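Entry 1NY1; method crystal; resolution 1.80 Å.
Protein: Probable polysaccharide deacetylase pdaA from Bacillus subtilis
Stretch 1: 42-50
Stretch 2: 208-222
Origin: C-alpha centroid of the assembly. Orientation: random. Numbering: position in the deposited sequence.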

# COMPACT_ATOMS: atom_id res chain seq x y z
N GLU A 42 -7.15 3.93 -18.18
CA GLU A 42 -6.11 3.17 -18.87
C GLU A 42 -5.84 1.90 -18.07
O GLU A 42 -6.05 1.87 -16.85
CB GLU A 42 -4.83 4.00 -18.97
CG GLU A 42 -4.17 4.30 -17.64
CD GLU A 42 -2.96 5.19 -17.79
OE1 GLU A 42 -2.11 5.21 -16.87
OE2 GLU A 42 -2.85 5.88 -18.83
N LYS A 43 -5.40 0.84 -18.75
CA LYS A 43 -5.11 -0.44 -18.12
C LYS A 43 -3.80 -0.39 -17.35
O LYS A 43 -2.76 -0.88 -17.80
CB LYS A 43 -5.06 -1.57 -19.16
CG LYS A 43 -6.40 -1.83 -19.83
CD LYS A 43 -6.32 -2.91 -20.92
CE LYS A 43 -6.44 -4.32 -20.36
NZ LYS A 43 -6.57 -5.33 -21.45
N THR A 44 -3.87 0.22 -16.17
CA THR A 44 -2.72 0.40 -15.30
C THR A 44 -3.04 -0.12 -13.91
O THR A 44 -4.17 -0.00 -13.44
CB THR A 44 -2.34 1.88 -15.20
OG1 THR A 44 -1.98 2.36 -16.50
CG2 THR A 44 -1.19 2.09 -14.23
N ILE A 45 -2.03 -0.70 -13.26
CA ILE A 45 -2.15 -1.22 -11.91
C ILE A 45 -0.99 -0.65 -11.10
O ILE A 45 0.12 -0.50 -11.61
CB ILE A 45 -2.08 -2.76 -11.90
CG1 ILE A 45 -3.36 -3.34 -12.50
CG2 ILE A 45 -1.86 -3.28 -10.48
CD1 ILE A 45 -3.28 -4.84 -12.83
N TYR A 46 -1.26 -0.31 -9.84
CA TYR A 46 -0.25 0.25 -8.94
C TYR A 46 -0.09 -0.75 -7.80
O TYR A 46 -1.04 -1.01 -7.06
CB TYR A 46 -0.73 1.59 -8.36
CG TYR A 46 -1.27 2.54 -9.40
CD1 TYR A 46 -0.44 3.47 -10.03
CD2 TYR A 46 -2.61 2.47 -9.80
CE1 TYR A 46 -0.93 4.30 -11.04
CE2 TYR A 46 -3.10 3.29 -10.81
CZ TYR A 46 -2.27 4.19 -11.43
OH TYR A 46 -2.75 4.98 -12.45
N LEU A 47 1.10 -1.31 -7.65
CA LEU A 47 1.33 -2.28 -6.58
C LEU A 47 1.78 -1.62 -5.28
O LEU A 47 2.67 -0.78 -5.29
CB LEU A 47 2.39 -3.30 -7.02
CG LEU A 47 2.04 -4.17 -8.23
CD1 LEU A 47 3.20 -5.12 -8.53
CD2 LEU A 47 0.77 -4.96 -7.96
N THR A 48 1.14 -1.99 -4.18
CA THR A 48 1.52 -1.48 -2.86
C THR A 48 1.56 -2.68 -1.92
O THR A 48 0.87 -3.69 -2.13
CB THR A 48 0.53 -0.42 -2.29
OG1 THR A 48 -0.64 -1.07 -1.79
CG2 THR A 48 0.15 0.60 -3.35
N PHE A 49 2.39 -2.58 -0.89
CA PHE A 49 2.56 -3.64 0.08
C PHE A 49 2.50 -3.08 1.50
O PHE A 49 2.85 -1.93 1.73
CB PHE A 49 3.92 -4.33 -0.11
CG PHE A 49 4.16 -4.87 -1.49
CD1 PHE A 49 4.50 -4.03 -2.55
CD2 PHE A 49 4.05 -6.24 -1.73
CE1 PHE A 49 4.74 -4.55 -3.83
CE2 PHE A 49 4.29 -6.77 -3.00
CZ PHE A 49 4.63 -5.92 -4.05
N ASP A 50 2.04 -3.90 2.44
CA ASP A 50 2.00 -3.52 3.85
C ASP A 50 3.02 -4.46 4.49
O ASP A 50 2.93 -5.68 4.32
CB ASP A 50 0.61 -3.76 4.47
CG ASP A 50 -0.36 -2.61 4.22
OD1 ASP A 50 -0.02 -1.67 3.47
OD2 ASP A 50 -1.48 -2.64 4.79
N ALA A 208 3.51 -16.14 -6.81
CA ALA A 208 2.20 -15.76 -7.30
C ALA A 208 2.30 -14.40 -7.98
O ALA A 208 1.75 -14.19 -9.06
CB ALA A 208 1.18 -15.71 -6.16
N LEU A 209 3.02 -13.47 -7.35
CA LEU A 209 3.19 -12.13 -7.90
C LEU A 209 3.93 -12.18 -9.23
O LEU A 209 3.59 -11.46 -10.18
CB LEU A 209 3.95 -11.24 -6.92
CG LEU A 209 4.22 -9.79 -7.35
CD1 LEU A 209 2.91 -9.02 -7.49
CD2 LEU A 209 5.10 -9.12 -6.30
N ASP A 210 4.95 -13.03 -9.31
CA ASP A 210 5.73 -13.19 -10.53
C ASP A 210 4.78 -13.59 -11.68
O ASP A 210 4.79 -12.97 -12.74
CB ASP A 210 6.81 -14.26 -10.31
CG ASP A 210 7.83 -14.33 -11.43
OD1 ASP A 210 7.74 -13.55 -12.41
OD2 ASP A 210 8.73 -15.18 -11.32
N ASP A 211 3.96 -14.61 -11.45
CA ASP A 211 3.01 -15.08 -12.46
C ASP A 211 1.95 -14.04 -12.79
O ASP A 211 1.57 -13.86 -13.95
CB ASP A 211 2.31 -16.36 -11.99
CG ASP A 211 3.25 -17.54 -11.87
OD1 ASP A 211 4.44 -17.41 -12.23
OD2 ASP A 211 2.80 -18.61 -11.42
N ALA A 212 1.46 -13.36 -11.76
CA ALA A 212 0.43 -12.34 -11.94
C ALA A 212 0.92 -11.19 -12.81
O ALA A 212 0.21 -10.75 -13.71
CB ALA A 212 -0.03 -11.81 -10.58
N ILE A 213 2.12 -10.69 -12.53
CA ILE A 213 2.65 -9.59 -13.33
C ILE A 213 2.85 -10.07 -14.77
O ILE A 213 2.44 -9.39 -15.72
CB ILE A 213 3.99 -9.08 -12.78
CG1 ILE A 213 3.77 -8.43 -11.41
CG2 ILE A 213 4.59 -8.05 -13.74
CD1 ILE A 213 5.05 -8.06 -10.71
N THR A 214 3.46 -11.23 -14.93
CA THR A 214 3.69 -11.77 -16.26
C THR A 214 2.38 -11.82 -17.05
O THR A 214 2.28 -11.24 -18.13
CB THR A 214 4.31 -13.18 -16.21
OG1 THR A 214 5.55 -13.13 -15.50
CG2 THR A 214 4.57 -13.70 -17.62
N ASP A 215 1.37 -12.49 -16.50
CA ASP A 215 0.09 -12.61 -17.19
C ASP A 215 -0.69 -11.31 -17.34
O ASP A 215 -1.39 -11.11 -18.35
CB ASP A 215 -0.79 -13.67 -16.52
CG ASP A 215 -0.22 -15.06 -16.66
OD1 ASP A 215 0.19 -15.43 -17.79
OD2 ASP A 215 -0.18 -15.80 -15.65
N LEU A 216 -0.60 -10.42 -16.35
CA LEU A 216 -1.31 -9.15 -16.44
C LEU A 216 -0.68 -8.28 -17.53
O LEU A 216 -1.38 -7.58 -18.26
CB LEU A 216 -1.30 -8.43 -15.08
CG LEU A 216 -2.31 -9.01 -14.08
CD1 LEU A 216 -2.05 -8.47 -12.68
CD2 LEU A 216 -3.72 -8.66 -14.53
N LYS A 217 0.64 -8.34 -17.65
CA LYS A 217 1.33 -7.57 -18.67
C LYS A 217 0.89 -8.07 -20.05
O LYS A 217 0.61 -7.27 -20.95
CB LYS A 217 2.85 -7.71 -18.55
CG LYS A 217 3.49 -6.77 -17.54
CD LYS A 217 5.00 -6.82 -17.65
CE LYS A 217 5.66 -5.81 -16.75
NZ LYS A 217 7.15 -5.82 -16.90
N LYS A 218 0.83 -9.39 -20.20
CA LYS A 218 0.41 -9.97 -21.48
C LYS A 218 -0.99 -9.50 -21.86
O LYS A 218 -1.28 -9.29 -23.04
CB LYS A 218 0.45 -11.50 -21.40
CG LYS A 218 0.11 -12.17 -22.73
CD LYS A 218 0.25 -13.69 -22.68
CE LYS A 218 -0.05 -14.30 -24.04
NZ LYS A 218 0.08 -15.78 -24.04
N GLN A 219 -1.86 -9.33 -20.87
CA GLN A 219 -3.22 -8.86 -21.11
C GLN A 219 -3.25 -7.41 -21.58
O GLN A 219 -4.26 -6.95 -22.11
CB GLN A 219 -4.07 -8.96 -19.84
CG GLN A 219 -4.47 -10.36 -19.45
CD GLN A 219 -5.35 -10.37 -18.21
OE1 GLN A 219 -6.30 -9.60 -18.12
NE2 GLN A 219 -5.04 -11.25 -17.26
N GLY A 220 -2.15 -6.69 -21.36
CA GLY A 220 -2.10 -5.31 -21.79
C GLY A 220 -2.04 -4.30 -20.65
O GLY A 220 -2.22 -3.11 -20.87
N TYR A 221 -1.80 -4.79 -19.44
CA TYR A 221 -1.69 -3.92 -18.26
C TYR A 221 -0.28 -3.39 -18.10
O TYR A 221 0.70 -4.07 -18.43
CB TYR A 221 -2.06 -4.69 -16.98
CG TYR A 221 -3.53 -4.74 -16.66
CD1 TYR A 221 -4.18 -3.66 -16.07
CD2 TYR A 221 -4.28 -5.88 -16.96
CE1 TYR A 221 -5.55 -3.71 -15.79
CE2 TYR A 221 -5.65 -5.94 -16.68
CZ TYR A 221 -6.27 -4.85 -16.09
OH TYR A 221 -7.62 -4.89 -15.83
N THR A 222 -0.19 -2.17 -17.59
CA THR A 222 1.09 -1.51 -17.32
C THR A 222 1.09 -1.24 -15.81
O THR A 222 0.07 -0.86 -15.25
CB THR A 222 1.20 -0.17 -18.07
OG1 THR A 222 1.36 -0.41 -19.47
CG2 THR A 222 2.40 0.64 -17.56
O HOH W 1 -1.47 -0.39 -20.51
O HOH W 2 -7.39 -7.92 -20.14

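The two stretches meet as a strand beside a helix, then as two strands where the chain leaves that helix. T44 and T222 form a parallel bridge. Two backbone hydrogen bonds hold it: T222 N donates to K43 O at 2.9 Å, and I45 N donates to T222 O at 2.9 Å. Both are reasonably straight, with angles of 154° and 157° at the hydrogen. T222 thus has both its backbone N and O satisfied by the residues flanking T44. T44 N does not join this pairing; it makes a weak bond to E42 O at 2.8 Å. T44 OG1 donates to E42 OE1 at 2.9 Å.

K43 O also accepts from water 1 at 3.0 Å. The same water donates to G220 O at 2.8 Å and accepts from T222 OG1 at 3.0 Å, so it ties K43, just before the strand, to G220 and T222, just after the helix.

The helix ends in a Schellman motif. G220 N bonds K217 O at 2.8 Å, and Y221 N bonds L216 O at 3.1 Å. Q219 O is taken up by the K43 side chain: K43 NZ donates to it at 2.9 Å. K43 NZ also donates to water 2 at 3.0 Å, which in turn donates to Q219 OE1 at 2.8 Å. The positive phi of G220 suits glycine, since a CB would jam against the preceding carbonyl O.

The Y221 ring lies between two side chains. K43 covers one face, and I45 CD1 packs over the opposite face, 3.9 Å from the ring centroid. The K43 NZ is too distant from the ring for more than a weak attraction.

Further along the strand the contact is apolar. I45 CD1 meets L216 CD1 at 3.8 Å. L47 CD1 reaches L209 CD1 at 4.0 Å and I213 CD1 at 4.1 Å. L209 CD2 sits at the edge of the F49 ring.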